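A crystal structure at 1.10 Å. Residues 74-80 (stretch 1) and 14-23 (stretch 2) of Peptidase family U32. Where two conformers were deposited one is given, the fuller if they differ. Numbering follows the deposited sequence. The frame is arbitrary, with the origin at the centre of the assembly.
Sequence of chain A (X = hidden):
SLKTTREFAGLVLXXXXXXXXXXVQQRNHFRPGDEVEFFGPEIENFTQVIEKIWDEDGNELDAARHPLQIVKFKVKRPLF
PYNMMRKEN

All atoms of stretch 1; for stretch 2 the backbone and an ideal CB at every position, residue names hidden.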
# COMPACT_ATOMS: atom_id res chain seq x y z
N LYS A 74 -1.26 7.49 4.03
CA LYS A 74 -0.15 8.35 3.66
C LYS A 74 1.08 7.54 3.30
O LYS A 74 1.42 6.59 4.01
CB LYS A 74 0.17 9.32 4.80
CG LYS A 74 1.09 10.42 4.44
CD LYS A 74 0.35 11.74 4.14
CE LYS A 74 1.02 12.87 4.89
NZ LYS A 74 1.31 12.48 6.32
N VAL A 75 1.78 7.98 2.25
CA VAL A 75 3.06 7.38 1.91
C VAL A 75 4.14 8.43 1.89
O VAL A 75 3.92 9.63 1.67
CB VAL A 75 2.98 6.58 0.59
CG1 VAL A 75 1.99 5.38 0.76
CG2 VAL A 75 2.60 7.45 -0.59
N LYS A 76 5.38 7.96 2.05
CA LYS A 76 6.51 8.83 2.27
C LYS A 76 7.22 9.36 1.05
O LYS A 76 8.01 10.31 1.15
CB LYS A 76 7.52 8.06 3.19
CG LYS A 76 7.03 8.00 4.61
CD LYS A 76 6.76 9.31 5.28
CE LYS A 76 7.89 10.31 5.29
NZ LYS A 76 7.58 11.66 5.87
N ARG A 77 6.95 8.75 -0.10
CA ARG A 77 7.48 9.23 -1.39
C ARG A 77 6.40 9.03 -2.43
O ARG A 77 5.49 8.22 -2.21
CB ARG A 77 8.70 8.46 -1.83
CG ARG A 77 9.85 8.40 -0.84
CD ARG A 77 11.03 7.74 -1.48
NE ARG A 77 12.16 7.54 -0.62
CZ ARG A 77 13.33 7.06 -1.01
NH1 ARG A 77 13.49 6.65 -2.25
NH2 ARG A 77 14.30 6.95 -0.12
N PRO A 78 6.50 9.73 -3.55
CA PRO A 78 5.54 9.52 -4.64
C PRO A 78 5.54 8.11 -5.15
O PRO A 78 6.56 7.38 -5.14
CB PRO A 78 6.00 10.51 -5.72
CG PRO A 78 6.67 11.64 -4.92
CD PRO A 78 7.43 10.86 -3.84
N LEU A 79 4.37 7.69 -5.63
CA LEU A 79 4.07 6.41 -6.23
C LEU A 79 3.34 6.61 -7.54
O LEU A 79 2.64 7.61 -7.71
CB LEU A 79 3.19 5.56 -5.31
CG LEU A 79 3.87 5.18 -4.01
CD1 LEU A 79 2.84 4.55 -3.05
CD2 LEU A 79 5.04 4.23 -4.21
N PHE A 80 3.51 5.64 -8.43
CA PHE A 80 2.69 5.61 -9.63
C PHE A 80 1.67 4.51 -9.57
O PHE A 80 1.88 3.50 -8.89
CB PHE A 80 3.58 5.38 -10.84
CG PHE A 80 4.56 6.45 -11.11
CD1 PHE A 80 5.87 6.37 -10.72
CD2 PHE A 80 4.11 7.61 -11.77
CE1 PHE A 80 6.78 7.38 -10.96
CE2 PHE A 80 5.01 8.63 -12.01
CZ PHE A 80 6.32 8.52 -11.62
N UNK A 14 -3.67 4.44 -7.08
CA UNK A 14 -3.61 5.88 -7.29
C UNK A 14 -2.78 6.50 -6.20
O UNK A 14 -2.50 5.92 -5.15
CB UNK A 14 -5.01 6.50 -7.32
N UNK A 15 -2.37 7.72 -6.49
CA UNK A 15 -1.55 8.50 -5.57
C UNK A 15 -1.82 9.99 -5.78
O UNK A 15 -1.76 10.44 -6.90
CB UNK A 15 -0.07 8.19 -5.77
N UNK A 16 -2.14 10.68 -4.71
CA UNK A 16 -2.42 12.12 -4.75
C UNK A 16 -1.14 12.85 -4.41
O UNK A 16 -0.73 12.84 -3.25
CB UNK A 16 -3.54 12.51 -3.79
N UNK A 17 -0.46 13.47 -5.35
CA UNK A 17 0.86 13.99 -5.05
C UNK A 17 0.81 15.29 -4.28
O UNK A 17 1.85 15.73 -3.76
CB UNK A 17 1.65 14.19 -6.34
N UNK A 18 -0.34 15.90 -4.11
CA UNK A 18 -0.48 17.07 -3.28
C UNK A 18 -0.53 16.69 -1.79
O UNK A 18 -0.00 17.43 -0.95
CB UNK A 18 -1.74 17.85 -3.68
N UNK A 19 -1.19 15.60 -1.46
CA UNK A 19 -1.45 15.20 -0.08
C UNK A 19 -0.60 14.03 0.37
O UNK A 19 -0.51 13.74 1.58
CB UNK A 19 -2.93 14.85 0.09
N UNK A 20 0.01 13.32 -0.55
CA UNK A 20 0.75 12.15 -0.14
C UNK A 20 -0.08 10.91 0.10
O UNK A 20 0.44 9.89 0.56
CB UNK A 20 1.53 12.48 1.14
N UNK A 21 -1.34 10.91 -0.17
CA UNK A 21 -2.25 9.81 0.11
C UNK A 21 -2.30 8.86 -1.06
O UNK A 21 -2.62 9.24 -2.21
CB UNK A 21 -3.65 10.33 0.43
N UNK A 22 -1.96 7.59 -0.77
CA UNK A 22 -2.04 6.52 -1.73
C UNK A 22 -3.35 5.74 -1.59
O UNK A 22 -3.85 5.61 -0.46
CB UNK A 22 -0.84 5.58 -1.57
N UNK A 23 -3.84 5.24 -2.71
CA UNK A 23 -4.96 4.35 -2.78
C UNK A 23 -4.44 2.98 -3.17
O UNK A 23 -3.75 2.85 -4.23
CB UNK A 23 -6.02 4.86 -3.76

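Position 14 lies in a strand that begins earlier in the chain and pairs with position 23 through two backbone hydrogen bonds. Its CA-to-CB direction leads away from stretch 1 into space that would admit a side chain, so the contact does not dictate the choice; the deposited residue is Gly-14.

Position 15 is different. Its CB points toward stretch 1, 3.4 Å from the O of Leu-79, and beyond it runs a trough lined by Val-75, Arg-77 backbone, Pro-78 and Leu-79. A long apolar or aromatic side chain would suit it, and a polar tip could be tolerated near the O of Val-75, a possible acceptor. The residue is Tyr-15, with chi1 t. One face of its ring lies under the Leu-79 N and Pro-78 C; Tyr-15 CE2 reaches Pro-78 CB at 3.8 Å, and Tyr-15 CE1 packs obliquely against Val-75 CG2 at 3.4 Å. The hydroxyl extends the contact through a water: the water O lies 2.7 Å from Tyr-15 OH, and that water donates to Val-75 O, 2.8 Å from its own O.

Past the strand the chain turns. CB of 16 points away from stretch 1, and the amides of 18 and 19 turn back towards it, so a short acceptor such as Asp, Asn or Ser fits. The residue is Asp-16, whose OD1 accepts from the N of 18 at 3.0 Å. A weak bond also runs from the N of 19 to Asp-16 OD1, at 3.4 Å. At 17, phi of -79° permits proline, and Pro-17 is found. Position 18 is out of reach of stretch 1, which leaves many residues possible; it is Glu-18. At 19 CB points sideways, and a small polar group could serve the turn: Thr-19 OG1 accepts a weak bond from the N of 21 at 3.5 Å, while Thr-19 O lies 3.4 Å from Lys-74 CD.

Position 20 has phi/psi of 81/6°, where a CB would be jammed against the preceding carbonyl and would sit only 3.3 Å from Lys-74 CD. Both point to Gly-20. Gly-20 O accepts a nearly straight hydrogen bond from Val-75 N at 2.9 Å and a CA-H...O contact from Lys-74 CA at 3.5 Å.

Position 21 forms an antiparallel, non-hydrogen-bonded pair with Lys-74, their side chains on the same face of the sheet. Many strand formers would suit; beta-branched Ile-21 does.

At 22 the CB points toward Val-75 CG1 and Leu-79 CD1, so a small apolar residue fits. Ala-22 CB lies 3.7 Å from Val-75 CG1 and 4.1 Å from Leu-79 CD1.

Position 23, out of reach of stretch 1, is unconstrained by it; Thr-23 suits a strand.

Stretch 2, residues 14-23: GYDPETGIAT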
# COMPACT_ATOMS: atom_id res chain seq x y z
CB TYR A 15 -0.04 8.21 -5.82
CG TYR A 15 0.83 9.12 -5.00
CD1 TYR A 15 0.96 9.00 -3.63
CD2 TYR A 15 1.58 10.13 -5.61
CE1 TYR A 15 1.76 9.82 -2.87
CE2 TYR A 15 2.38 11.00 -4.86
CZ TYR A 15 2.46 10.84 -3.48
OH TYR A 15 3.25 11.69 -2.71
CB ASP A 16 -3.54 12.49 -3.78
CG ASP A 16 -3.91 13.96 -3.85
OD1 ASP A 16 -3.10 14.81 -4.22
OD2 ASP A 16 -5.09 14.22 -3.49
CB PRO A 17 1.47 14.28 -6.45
CG PRO A 17 0.25 14.61 -7.23
CD PRO A 17 -0.83 13.68 -6.77
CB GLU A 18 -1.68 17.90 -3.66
CG GLU A 18 -1.59 18.49 -5.05
CD GLU A 18 -0.61 19.61 -5.25
OE1 GLU A 18 -0.17 20.21 -4.26
OE2 GLU A 18 -0.33 19.88 -6.45
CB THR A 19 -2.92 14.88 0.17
OG1 THR A 19 -3.21 13.79 -0.64
CG2 THR A 19 -3.85 16.01 -0.23
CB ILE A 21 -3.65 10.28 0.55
CG1 ILE A 21 -3.51 11.01 1.88
CG2 ILE A 21 -4.60 9.09 0.57
CD1 ILE A 21 -4.72 11.87 2.13
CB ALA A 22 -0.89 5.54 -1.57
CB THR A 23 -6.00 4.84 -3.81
OG1 THR A 23 -6.42 6.14 -3.43
CG2 THR A 23 -7.19 3.90 -3.88
O HOH W 1 4.66 11.31 -0.48
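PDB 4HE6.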